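Local coordinates for YcaO (Methanopyrus kandleri, PDB 6CI7), which binds ATP and magnesium as a YcaO-family protein and probably uses the nucleotide to activate a peptide backbone amide for chemical modification, at residues 24-29 / 342-347; 46-51 / 69-74; 79-84 / 146-151. All coordinates share one frame; numbering follows the deposited sequence.

Contact 1 of 3, residues 24-29 / 342-347; sequences RHRELE and LDVPVV
The turn carrying R26 and L28 runs past the bend at 342-344, the backbones coming nearest at L28 and L342, whose CA atoms lie 7.3 Å apart. R26 reaches across on a chain extended from CG to NE (chi2 166°), and D343 N lies at the edge of its guanidinium, in plane, close to NH1 though both are donors. R26 NH1 stands 3.3 Å from D343 O, and NH2 packs against D343 CB at 3.4 Å. The D343 carboxylate is nearly coplanar with the guanidinium, 22° apart, but its OD2 stays 4.4 Å from R26 NH2, looser than a salt bridge. E27, with positive phi, closes a Schellman motif after helix 16-25 and stands at the N-cap position of helix 28-31; D343 centres an inverse gamma turn. With an alanine at R26, the D343 side chain is likely to lose its nearby positive charge and a gap to open beside the turn. Deeper in, the branched ends of L28 and V344 meet tip to tip, with L28 CD1 3.9 Å from V344 CG2, while L28 CD2 lies 4.0 Å from L342 CB. Such aliphatic groups suit this buried side, where W22 touches L28 and V344.

Contact 2 of 3, residues 46-51 / 69-74; sequences PVEIRR and IQARVS. With ACP (phosphomethylphosphonic acid adenylate ester), chain G.
Apolar contact is made where A71 faces the strand: its CB lies 3.9 Å from P46 CB and 3.7 Å from E48 CG. A methyl group is small enough to let helix 69-74 lie close over strand 46-51, their axes 7.4 Å apart and inclined at 27°. The charged contacts lie alongside. E48 folds back at chi2 (-74°), which sets its carboxylate beside R72, the carboxylate and guanidinium planes 81° apart; the salt bridge from E48 OE2 to R72 NE is a long 3.5 Å. R50 grips the other oxygen end-on with both NH1 and NH2, the NH2 to E48 OE1 bond being 2.8 Å, and NH1 also bonds to I49 O from above the carbonyl plane. Three bonds thus fix the turn of the R50 guanidinium. R68 adds a salt bridge to E48 OE2 and S39 a hydrogen bond; with R50, R68 and R72 around it, this buried acid is probably kept ionised. Water joins the layers too, one molecule bridging R50 NH2 and R72 O. On the ligand side of the helix, Q70 NE2 donates an almost straight bond to ACP N7 (3.0 Å), its OE1 accepts weakly from N6, and S74 OG donates to O2A of the alpha phosphate. A helix packed on an antiparallel sheet thus turns one side to a salt-bridge network and another to the nucleotide site of this YcaO protein.

Contact 3 of 3, residues 79-84 / 146-151; sequences CVERAA and NGLSAG. With ACP (phosphomethylphosphonic acid adenylate ester), chain G.
E81 and A150 meet around the ribose of ACP, where E81 OE1 accepts a very short bond of 2.5 Å from O3'. The same hydroxyl oxygen receives the A150 backbone N-H in an almost straight bond (3.1 Å, 174°), while O2' donates to A150 O. Both ribose hydroxyls are therefore read by the strand backbone, and the alanine methyl leaves room for E81 CB, 3.9 Å from A150 CB. The other carboxylate oxygen, OE2, is turned toward L148 O, these two acceptors 3.3 Å apart; a water 2.6 Å from E81 OE2 and near L148 O has too few protons for all the acceptors around it. E81 and L148 are magnesium-binding residues of this protein; here the ion lies about 4 Å from the nearest E81 side-chain atom. E81 CG occupies the crowded position between backbone N and carbonyl carbon (chi1 86°), and the extended chain beyond carries the carboxylate across to the strand. In the second shell, R82 NH1 makes a 2.8 Å salt bridge to E81 OE2 and probably steadies that end; E78 is a second partner for NH1. L148 CD2 packs beside R82 NH1, its CG and CD2 also against E81 OE2. Further out, S149 OG bonds to Q160 of helix 154-176. Strand 148-150 borders its sheet, paired with strand 346-351, and segment 79-84 of helix 68-84 runs at 123° to it.

How the contacts relate
Contacts 2 and 3 use successive parts of helix 68-84, their centres 15 Å apart, and hold ACP at different places: contact 2 takes the adenine and alpha phosphate, contact 3 the ribose and, through E81, the magnesium region. Packing of R50 CB on C79 SG, 3.6 Å, joins them directly. Contact 1 lies farther from the nucleotide, the nearest atoms of the V344 side chain and ACP being about 7 Å apart. It meets contact 2 through the salt bridge E29 OE2 to R50 NE (2.9 Å), and contact 3 through sheet pairing of 346-351 with 148-150, including a probable bond from V347 N to S149 O (2.9 Å). Along the chain, contact 1 encloses the other two.

Contact 1 of 3, residues 24-29 / 342-347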
loop_
_atom_site.group_PDB
_atom_site.type_symbol
_atom_site.label_atom_id
_atom_site.label_comp_id
_atom_site.label_asym_id
_atom_site.label_seq_id
_atom_site.Cartn_x
_atom_site.Cartn_y
_atom_site.Cartn_z
ATOM N N ARG A 24 -22.976 -1.844 1.060
ATOM C CA ARG A 24 -24.086 -2.151 1.957
ATOM C C ARG A 24 -25.156 -3.037 1.291
ATOM O O ARG A 24 -25.527 -4.087 1.841
ATOM C CB ARG A 24 -24.663 -0.870 2.548
ATOM C CG ARG A 24 -23.809 -0.283 3.669
ATOM C CD ARG A 24 -24.168 1.168 3.977
ATOM N NE ARG A 24 -23.411 1.692 5.116
ATOM C CZ ARG A 24 -23.330 2.974 5.476
ATOM N NH1 ARG A 24 -23.945 3.939 4.788
ATOM N NH2 ARG A 24 -22.610 3.300 6.539
ATOM N N HIS A 25 -25.604 -2.650 0.100
ATOM C CA HIS A 25 -26.553 -3.462 -0.672
ATOM C C HIS A 25 -26.107 -4.924 -0.866
ATOM O O HIS A 25 -26.913 -5.847 -0.712
ATOM C CB HIS A 25 -26.862 -2.821 -2.026
ATOM C CG HIS A 25 -27.822 -3.616 -2.855
ATOM N ND1 HIS A 25 -27.407 -4.519 -3.814
ATOM C CD2 HIS A 25 -29.174 -3.667 -2.848
ATOM C CE1 HIS A 25 -28.464 -5.081 -4.371
ATOM N NE2 HIS A 25 -29.548 -4.581 -3.803
ATOM N N ARG A 26 -24.827 -5.121 -1.169
ATOM C CA ARG A 26 -24.270 -6.452 -1.406
ATOM C C ARG A 26 -23.878 -7.203 -0.134
ATOM O O ARG A 26 -23.475 -8.378 -0.211
ATOM C CB ARG A 26 -23.072 -6.351 -2.344
ATOM C CG ARG A 26 -23.438 -6.390 -3.817
ATOM C CD ARG A 26 -22.260 -5.939 -4.647
ATOM N NE ARG A 26 -22.362 -6.300 -6.059
ATOM C CZ ARG A 26 -21.611 -7.219 -6.665
ATOM N NH1 ARG A 26 -20.684 -7.903 -5.992
ATOM N NH2 ARG A 26 -21.787 -7.458 -7.960
ATOM N N GLU A 27 -23.974 -6.525 1.018
ATOM C CA GLU A 27 -23.698 -7.101 2.351
ATOM C C GLU A 27 -22.281 -7.684 2.469
ATOM O O GLU A 27 -22.070 -8.739 3.089
ATOM C CB GLU A 27 -24.767 -8.149 2.732
ATOM C CG GLU A 27 -26.206 -7.637 2.636
ATOM C CD GLU A 27 -27.259 -8.635 3.105
ATOM O OE1 GLU A 27 -26.927 -9.772 3.521
ATOM O OE2 GLU A 27 -28.447 -8.259 3.059
ATOM N N LEU A 28 -21.318 -6.978 1.880
ATOM C CA LEU A 28 -19.933 -7.466 1.743
ATOM C C LEU A 28 -19.205 -7.718 3.068
ATOM O O LEU A 28 -18.514 -8.743 3.212
ATOM C CB LEU A 28 -19.108 -6.518 0.855
ATOM C CG LEU A 28 -19.528 -6.289 -0.608
ATOM C CD1 LEU A 28 -18.614 -5.267 -1.279
ATOM C CD2 LEU A 28 -19.544 -7.585 -1.410
ATOM N N GLU A 29 -19.373 -6.792 4.016
ATOM C CA GLU A 29 -18.745 -6.867 5.335
ATOM C C GLU A 29 -19.216 -8.099 6.110
ATOM O O GLU A 29 -18.388 -8.839 6.654
ATOM C CB GLU A 29 -18.983 -5.579 6.142
ATOM C CG GLU A 29 -18.427 -4.335 5.464
ATOM C CD GLU A 29 -18.071 -3.205 6.423
ATOM O OE1 GLU A 29 -18.780 -2.179 6.415
ATOM O OE2 GLU A 29 -17.066 -3.315 7.160
ATOM N N LEU A 342 -18.863 -13.007 -4.205
ATOM C CA LEU A 342 -18.839 -11.535 -4.242
ATOM C C LEU A 342 -18.170 -11.136 -5.533
ATOM O O LEU A 342 -17.034 -11.539 -5.798
ATOM C CB LEU A 342 -18.051 -10.906 -3.083
ATOM C CG LEU A 342 -17.459 -11.667 -1.898
ATOM C CD1 LEU A 342 -16.358 -10.818 -1.301
ATOM C CD2 LEU A 342 -18.503 -11.993 -0.846
ATOM N N ASP A 343 -18.860 -10.347 -6.343
ATOM C CA ASP A 343 -18.276 -9.899 -7.606
ATOM C C ASP A 343 -17.482 -8.603 -7.356
ATOM O O ASP A 343 -17.893 -7.510 -7.757
ATOM C CB ASP A 343 -19.362 -9.754 -8.689
ATOM C CG ASP A 343 -18.842 -10.037 -10.094
ATOM O OD1 ASP A 343 -18.017 -10.963 -10.271
ATOM O OD2 ASP A 343 -19.276 -9.334 -11.032
ATOM N N VAL A 344 -16.358 -8.747 -6.649
ATOM C CA VAL A 344 -15.491 -7.619 -6.290
ATOM C C VAL A 344 -14.118 -7.879 -6.888
ATOM O O VAL A 344 -13.468 -8.862 -6.506
ATOM C CB VAL A 344 -15.367 -7.403 -4.760
ATOM C CG1 VAL A 344 -14.449 -6.221 -4.459
ATOM C CG2 VAL A 344 -16.732 -7.182 -4.125
ATOM N N PRO A 345 -13.689 -7.026 -7.850
ATOM C CA PRO A 345 -12.332 -7.155 -8.402
ATOM C C PRO A 345 -11.249 -7.013 -7.319
ATOM O O PRO A 345 -11.222 -6.022 -6.588
ATOM C CB PRO A 345 -12.256 -6.004 -9.412
ATOM C CG PRO A 345 -13.671 -5.825 -9.860
ATOM C CD PRO A 345 -14.503 -6.071 -8.631
ATOM N N VAL A 346 -10.422 -8.042 -7.183
ATOM C CA VAL A 346 -9.259 -8.017 -6.289
ATOM C C VAL A 346 -8.102 -8.556 -7.107
ATOM O O VAL A 346 -8.266 -9.539 -7.852
ATOM C CB VAL A 346 -9.448 -8.878 -4.993
ATOM C CG1 VAL A 346 -8.191 -8.868 -4.114
ATOM C CG2 VAL A 346 -10.647 -8.392 -4.175
ATOM N N VAL A 347 -6.950 -7.897 -6.985
ATOM C CA VAL A 347 -5.714 -8.369 -7.620
ATOM C C VAL A 347 -4.568 -8.447 -6.617
ATOM O O VAL A 347 -4.626 -7.839 -5.534
ATOM C CB VAL A 347 -5.293 -7.528 -8.868
ATOM C CG1 VAL A 347 -6.465 -7.306 -9.828
ATOM C CG2 VAL A 347 -4.677 -6.192 -8.468
#

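Contact 2 of 3, residues 46-51 / 69-74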
loop_
_atom_site.group_PDB
_atom_site.type_symbol
_atom_site.label_atom_id
_atom_site.label_comp_id
_atom_site.label_asym_id
_atom_site.label_seq_id
_atom_site.Cartn_x
_atom_site.Cartn_y
_atom_site.Cartn_z
ATOM N N PRO A 46 -11.301 10.853 9.960
ATOM C CA PRO A 46 -12.064 9.662 10.315
ATOM C C PRO A 46 -11.225 8.420 10.092
ATOM O O PRO A 46 -10.633 8.245 9.010
ATOM C CB PRO A 46 -13.242 9.657 9.332
ATOM C CG PRO A 46 -13.148 10.904 8.532
ATOM C CD PRO A 46 -11.817 11.526 8.751
ATOM N N VAL A 47 -11.161 7.581 11.114
ATOM C CA VAL A 47 -10.532 6.279 10.991
ATOM C C VAL A 47 -11.606 5.258 11.357
ATOM O O VAL A 47 -12.407 5.483 12.267
ATOM C CB VAL A 47 -9.269 6.145 11.893
ATOM C CG1 VAL A 47 -8.670 4.739 11.820
ATOM C CG2 VAL A 47 -8.206 7.167 11.498
ATOM N N GLU A 48 -11.628 4.152 10.620
ATOM C CA GLU A 48 -12.575 3.066 10.829
ATOM C C GLU A 48 -11.826 1.776 11.127
ATOM O O GLU A 48 -10.842 1.467 10.461
ATOM C CB GLU A 48 -13.470 2.914 9.593
ATOM C CG GLU A 48 -14.459 4.059 9.425
ATOM C CD GLU A 48 -15.614 4.015 10.417
ATOM O OE1 GLU A 48 -16.157 2.921 10.659
ATOM O OE2 GLU A 48 -15.986 5.078 10.956
ATOM N N ILE A 49 -12.271 1.044 12.143
ATOM C CA ILE A 49 -11.608 -0.202 12.547
ATOM C C ILE A 49 -12.608 -1.343 12.454
ATOM O O ILE A 49 -13.767 -1.200 12.851
ATOM C CB ILE A 49 -10.970 -0.112 13.966
ATOM C CG1 ILE A 49 -9.827 0.907 14.000
ATOM C CG2 ILE A 49 -10.407 -1.451 14.437
ATOM C CD1 ILE A 49 -10.217 2.194 14.683
ATOM N N ARG A 50 -12.138 -2.459 11.902
ATOM C CA ARG A 50 -12.928 -3.670 11.724
ATOM C C ARG A 50 -12.271 -4.863 12.401
ATOM O O ARG A 50 -11.056 -5.052 12.302
ATOM C CB ARG A 50 -13.159 -3.973 10.239
ATOM C CG ARG A 50 -13.856 -2.859 9.444
ATOM C CD ARG A 50 -15.321 -2.688 9.828
ATOM N NE ARG A 50 -15.949 -1.537 9.165
ATOM C CZ ARG A 50 -15.929 -0.280 9.626
ATOM N NH1 ARG A 50 -15.284 0.012 10.756
ATOM N NH2 ARG A 50 -16.536 0.693 8.937
ATOM N N ARG A 51 -13.091 -5.646 13.103
ATOM C CA ARG A 51 -12.695 -6.944 13.621
ATOM C C ARG A 51 -13.318 -8.005 12.719
ATOM O O ARG A 51 -14.528 -8.028 12.518
ATOM C CB ARG A 51 -13.133 -7.105 15.085
ATOM C CG ARG A 51 -12.731 -8.434 15.714
ATOM C CD ARG A 51 -12.752 -8.395 17.241
ATOM N NE ARG A 51 -14.095 -8.245 17.805
ATOM C CZ ARG A 51 -14.962 -9.239 18.011
ATOM N NH1 ARG A 51 -14.663 -10.498 17.700
ATOM N NH2 ARG A 51 -16.149 -8.969 18.532
ATOM N N ILE A 69 -17.558 8.713 4.918
ATOM C CA ILE A 69 -17.955 7.763 3.865
ATOM C C ILE A 69 -16.711 7.031 3.336
ATOM O O ILE A 69 -16.661 5.808 3.393
ATOM C CB ILE A 69 -18.763 8.424 2.717
ATOM C CG1 ILE A 69 -20.149 8.860 3.226
ATOM C CG2 ILE A 69 -18.910 7.451 1.543
ATOM C CD1 ILE A 69 -20.975 9.685 2.253
ATOM N N GLN A 70 -15.706 7.786 2.882
ATOM C CA GLN A 70 -14.470 7.193 2.378
ATOM C C GLN A 70 -13.757 6.275 3.387
ATOM O O GLN A 70 -13.333 5.186 3.010
ATOM C CB GLN A 70 -13.518 8.262 1.796
ATOM C CG GLN A 70 -12.168 7.736 1.279
ATOM C CD GLN A 70 -12.271 6.600 0.265
ATOM O OE1 GLN A 70 -13.245 6.490 -0.480
ATOM N NE2 GLN A 70 -11.251 5.744 0.234
ATOM N N ALA A 71 -13.655 6.695 4.654
ATOM C CA ALA A 71 -13.132 5.817 5.712
ATOM C C ALA A 71 -13.872 4.468 5.794
ATOM O O ALA A 71 -13.247 3.428 5.982
ATOM C CB ALA A 71 -13.150 6.523 7.059
ATOM N N ARG A 72 -15.195 4.508 5.633
ATOM C CA ARG A 72 -16.058 3.335 5.769
ATOM C C ARG A 72 -15.945 2.430 4.561
ATOM O O ARG A 72 -15.959 1.200 4.726
ATOM C CB ARG A 72 -17.519 3.723 6.075
ATOM C CG ARG A 72 -17.688 4.212 7.504
ATOM C CD ARG A 72 -19.114 4.477 7.974
ATOM N NE ARG A 72 -19.083 4.729 9.421
ATOM C CZ ARG A 72 -19.893 5.535 10.115
ATOM N NH1 ARG A 72 -20.884 6.197 9.534
ATOM N NH2 ARG A 72 -19.705 5.670 11.418
ATOM N N VAL A 73 -15.795 3.017 3.363
ATOM C CA VAL A 73 -15.507 2.204 2.165
ATOM C C VAL A 73 -14.107 1.600 2.215
ATOM O O VAL A 73 -13.948 0.390 2.013
ATOM C CB VAL A 73 -15.881 2.828 0.779
ATOM C CG1 VAL A 73 -16.553 4.194 0.861
ATOM C CG2 VAL A 73 -14.755 2.711 -0.255
ATOM N N SER A 74 -13.115 2.434 2.511
ATOM C CA SER A 74 -11.737 1.985 2.729
ATOM C C SER A 74 -11.644 0.769 3.709
ATOM O O SER A 74 -11.019 -0.249 3.366
ATOM C CB SER A 74 -10.884 3.184 3.150
ATOM O OG SER A 74 -9.853 2.837 4.029
HETATM P PG ACP G . -2.145 -0.516 3.389
HETATM O O1G ACP G . -2.023 -1.579 2.182
HETATM O O2G ACP G . -3.233 -1.054 4.446
HETATM O O3G ACP G . -0.826 -0.419 4.041
HETATM P PB ACP G . -4.124 1.022 1.849
HETATM O O1B ACP G . -3.703 0.159 0.547
HETATM O O2B ACP G . -4.971 0.228 2.769
HETATM C C3B ACP G . -2.602 1.170 2.805
HETATM P PA ACP G . -6.610 2.500 1.478
HETATM O O1A ACP G . -7.030 3.625 0.566
HETATM O O2A ACP G . -7.031 2.659 2.920
HETATM O O3A ACP G . -4.979 2.346 1.414
HETATM O "O5'" ACP G . -7.280 1.192 0.844
HETATM C "C5'" ACP G . -7.921 0.100 1.527
HETATM C "C4'" ACP G . -8.470 -0.894 0.486
HETATM O "O4'" ACP G . -9.752 -0.426 0.043
HETATM C "C3'" ACP G . -7.631 -0.994 -0.790
HETATM O "O3'" ACP G . -7.774 -2.299 -1.383
HETATM C "C2'" ACP G . -8.254 0.068 -1.671
HETATM O "O2'" ACP G . -8.014 -0.109 -3.043
HETATM C "C1'" ACP G . -9.724 -0.088 -1.348
HETATM N N9 ACP G . -10.455 1.167 -1.586
HETATM C C8 ACP G . -10.185 2.340 -0.998
HETATM N N7 ACP G . -11.013 3.313 -1.442
HETATM C C5 ACP G . -11.837 2.746 -2.345
HETATM C C6 ACP G . -12.962 3.217 -3.193
HETATM N N6 ACP G . -13.364 4.510 -3.137
HETATM N N1 ACP G . -13.567 2.316 -4.000
HETATM C C2 ACP G . -13.168 1.020 -4.046
HETATM N N3 ACP G . -12.146 0.521 -3.310
HETATM C C4 ACP G . -11.463 1.326 -2.444
HETATM O O HOH W 1 -18.383 2.403 11.759
HETATM O O HOH W 2 -17.782 0.133 6.501
#

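Contact 3 of 3, residues 79-84 / 146-151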
loop_
_atom_site.group_PDB
_atom_site.type_symbol
_atom_site.label_atom_id
_atom_site.label_comp_id
_atom_site.label_asym_id
_atom_site.label_seq_id
_atom_site.Cartn_x
_atom_site.Cartn_y
_atom_site.Cartn_z
ATOM N N CYS A 79 -11.203 -5.274 4.177
ATOM C CA CYS A 79 -11.677 -6.583 4.644
ATOM C C CYS A 79 -11.919 -7.542 3.489
ATOM O O CYS A 79 -11.617 -8.723 3.599
ATOM C CB CYS A 79 -12.952 -6.451 5.484
ATOM S SG CYS A 79 -12.671 -5.626 7.062
ATOM N N VAL A 80 -12.465 -7.016 2.398
ATOM C CA VAL A 80 -12.715 -7.774 1.180
ATOM C C VAL A 80 -11.410 -8.285 0.558
ATOM O O VAL A 80 -11.311 -9.475 0.254
ATOM C CB VAL A 80 -13.528 -6.944 0.168
ATOM C CG1 VAL A 80 -13.611 -7.652 -1.181
ATOM C CG2 VAL A 80 -14.921 -6.677 0.718
ATOM N N GLU A 81 -10.411 -7.408 0.407
ATOM C CA GLU A 81 -9.129 -7.811 -0.185
ATOM C C GLU A 81 -8.478 -8.931 0.611
ATOM O O GLU A 81 -7.960 -9.871 0.016
ATOM C CB GLU A 81 -8.164 -6.629 -0.431
ATOM C CG GLU A 81 -7.291 -6.213 0.739
ATOM C CD GLU A 81 -6.241 -5.170 0.388
ATOM O OE1 GLU A 81 -6.607 -4.113 -0.158
ATOM O OE2 GLU A 81 -5.043 -5.387 0.699
ATOM N N ARG A 82 -8.553 -8.851 1.942
ATOM C CA ARG A 82 -7.939 -9.866 2.808
ATOM C C ARG A 82 -8.627 -11.218 2.688
ATOM O O ARG A 82 -7.955 -12.249 2.645
ATOM C CB ARG A 82 -7.906 -9.415 4.270
ATOM C CG ARG A 82 -6.937 -8.291 4.578
ATOM C CD ARG A 82 -5.484 -8.723 4.425
ATOM N NE ARG A 82 -4.557 -7.793 5.082
ATOM C CZ ARG A 82 -4.115 -6.647 4.559
ATOM N NH1 ARG A 82 -4.500 -6.229 3.351
ATOM N NH2 ARG A 82 -3.277 -5.907 5.263
ATOM N N ALA A 83 -9.961 -11.198 2.635
ATOM C CA ALA A 83 -10.773 -12.399 2.425
ATOM C C ALA A 83 -10.465 -13.058 1.074
ATOM O O ALA A 83 -10.260 -14.272 1.001
ATOM C CB ALA A 83 -12.251 -12.064 2.543
ATOM N N ALA A 84 -10.398 -12.237 0.028
ATOM C CA ALA A 84 -10.020 -12.676 -1.319
ATOM C C ALA A 84 -8.609 -13.281 -1.429
ATOM O O ALA A 84 -8.353 -14.132 -2.296
ATOM C CB ALA A 84 -10.161 -11.517 -2.277
ATOM N N ASN A 146 1.626 -6.957 0.492
ATOM C CA ASN A 146 2.103 -5.928 -0.426
ATOM C C ASN A 146 1.726 -6.242 -1.885
ATOM O O ASN A 146 2.013 -7.330 -2.392
ATOM C CB ASN A 146 3.614 -5.760 -0.276
ATOM C CG ASN A 146 4.157 -4.599 -1.089
ATOM O OD1 ASN A 146 3.661 -3.477 -0.992
ATOM N ND2 ASN A 146 5.176 -4.871 -1.910
ATOM N N GLY A 147 1.077 -5.284 -2.540
ATOM C CA GLY A 147 0.603 -5.441 -3.920
ATOM C C GLY A 147 -0.854 -5.836 -4.050
ATOM O O GLY A 147 -1.422 -5.849 -5.147
ATOM N N LEU A 148 -1.456 -6.161 -2.913
ATOM C CA LEU A 148 -2.813 -6.644 -2.845
ATOM C C LEU A 148 -3.793 -5.483 -2.848
ATOM O O LEU A 148 -3.605 -4.508 -2.130
ATOM C CB LEU A 148 -2.932 -7.430 -1.557
ATOM C CG LEU A 148 -4.114 -8.298 -1.205
ATOM C CD1 LEU A 148 -4.216 -9.434 -2.206
ATOM C CD2 LEU A 148 -3.844 -8.809 0.195
ATOM N N SER A 149 -4.843 -5.573 -3.656
ATOM C CA SER A 149 -5.782 -4.461 -3.763
ATOM C C SER A 149 -7.137 -4.856 -4.298
ATOM O O SER A 149 -7.244 -5.657 -5.212
ATOM C CB SER A 149 -5.185 -3.346 -4.632
ATOM O OG SER A 149 -6.090 -2.270 -4.749
ATOM N N ALA A 150 -8.173 -4.254 -3.724
ATOM C CA ALA A 150 -9.560 -4.396 -4.182
ATOM C C ALA A 150 -10.008 -3.098 -4.830
ATOM O O ALA A 150 -9.488 -2.033 -4.499
ATOM C CB ALA A 150 -10.471 -4.755 -3.007
ATOM N N GLY A 151 -10.968 -3.184 -5.751
ATOM C CA GLY A 151 -11.621 -1.992 -6.318
ATOM C C GLY A 151 -12.973 -2.313 -6.937
ATOM O O GLY A 151 -13.404 -3.475 -6.941
HETATM P PG ACP G . -2.145 -0.516 3.389
HETATM O O1G ACP G . -2.023 -1.579 2.182
HETATM O O2G ACP G . -3.233 -1.054 4.446
HETATM O O3G ACP G . -0.826 -0.419 4.041
HETATM P PB ACP G . -4.124 1.022 1.849
HETATM O O1B ACP G . -3.703 0.159 0.547
HETATM O O2B ACP G . -4.971 0.228 2.769
HETATM C C3B ACP G . -2.602 1.170 2.805
HETATM P PA ACP G . -6.610 2.500 1.478
HETATM O O1A ACP G . -7.030 3.625 0.566
HETATM O O2A ACP G . -7.031 2.659 2.920
HETATM O O3A ACP G . -4.979 2.346 1.414
HETATM O "O5'" ACP G . -7.280 1.192 0.844
HETATM C "C5'" ACP G . -7.921 0.100 1.527
HETATM C "C4'" ACP G . -8.470 -0.894 0.486
HETATM O "O4'" ACP G . -9.752 -0.426 0.043
HETATM C "C3'" ACP G . -7.631 -0.994 -0.790
HETATM O "O3'" ACP G . -7.774 -2.299 -1.383
HETATM C "C2'" ACP G . -8.254 0.068 -1.671
HETATM O "O2'" ACP G . -8.014 -0.109 -3.043
HETATM C "C1'" ACP G . -9.724 -0.088 -1.348
HETATM N N9 ACP G . -10.455 1.167 -1.586
HETATM C C8 ACP G . -10.185 2.340 -0.998
HETATM N N7 ACP G . -11.013 3.313 -1.442
HETATM C C5 ACP G . -11.837 2.746 -2.345
HETATM C C6 ACP G . -12.962 3.217 -3.193
HETATM N N6 ACP G . -13.364 4.510 -3.137
HETATM N N1 ACP G . -13.567 2.316 -4.000
HETATM C C2 ACP G . -13.168 1.020 -4.046
HETATM N N3 ACP G . -12.146 0.521 -3.310
HETATM C C4 ACP G . -11.463 1.326 -2.444
HETATM O O HOH W 3 -2.732 -4.190 0.339
#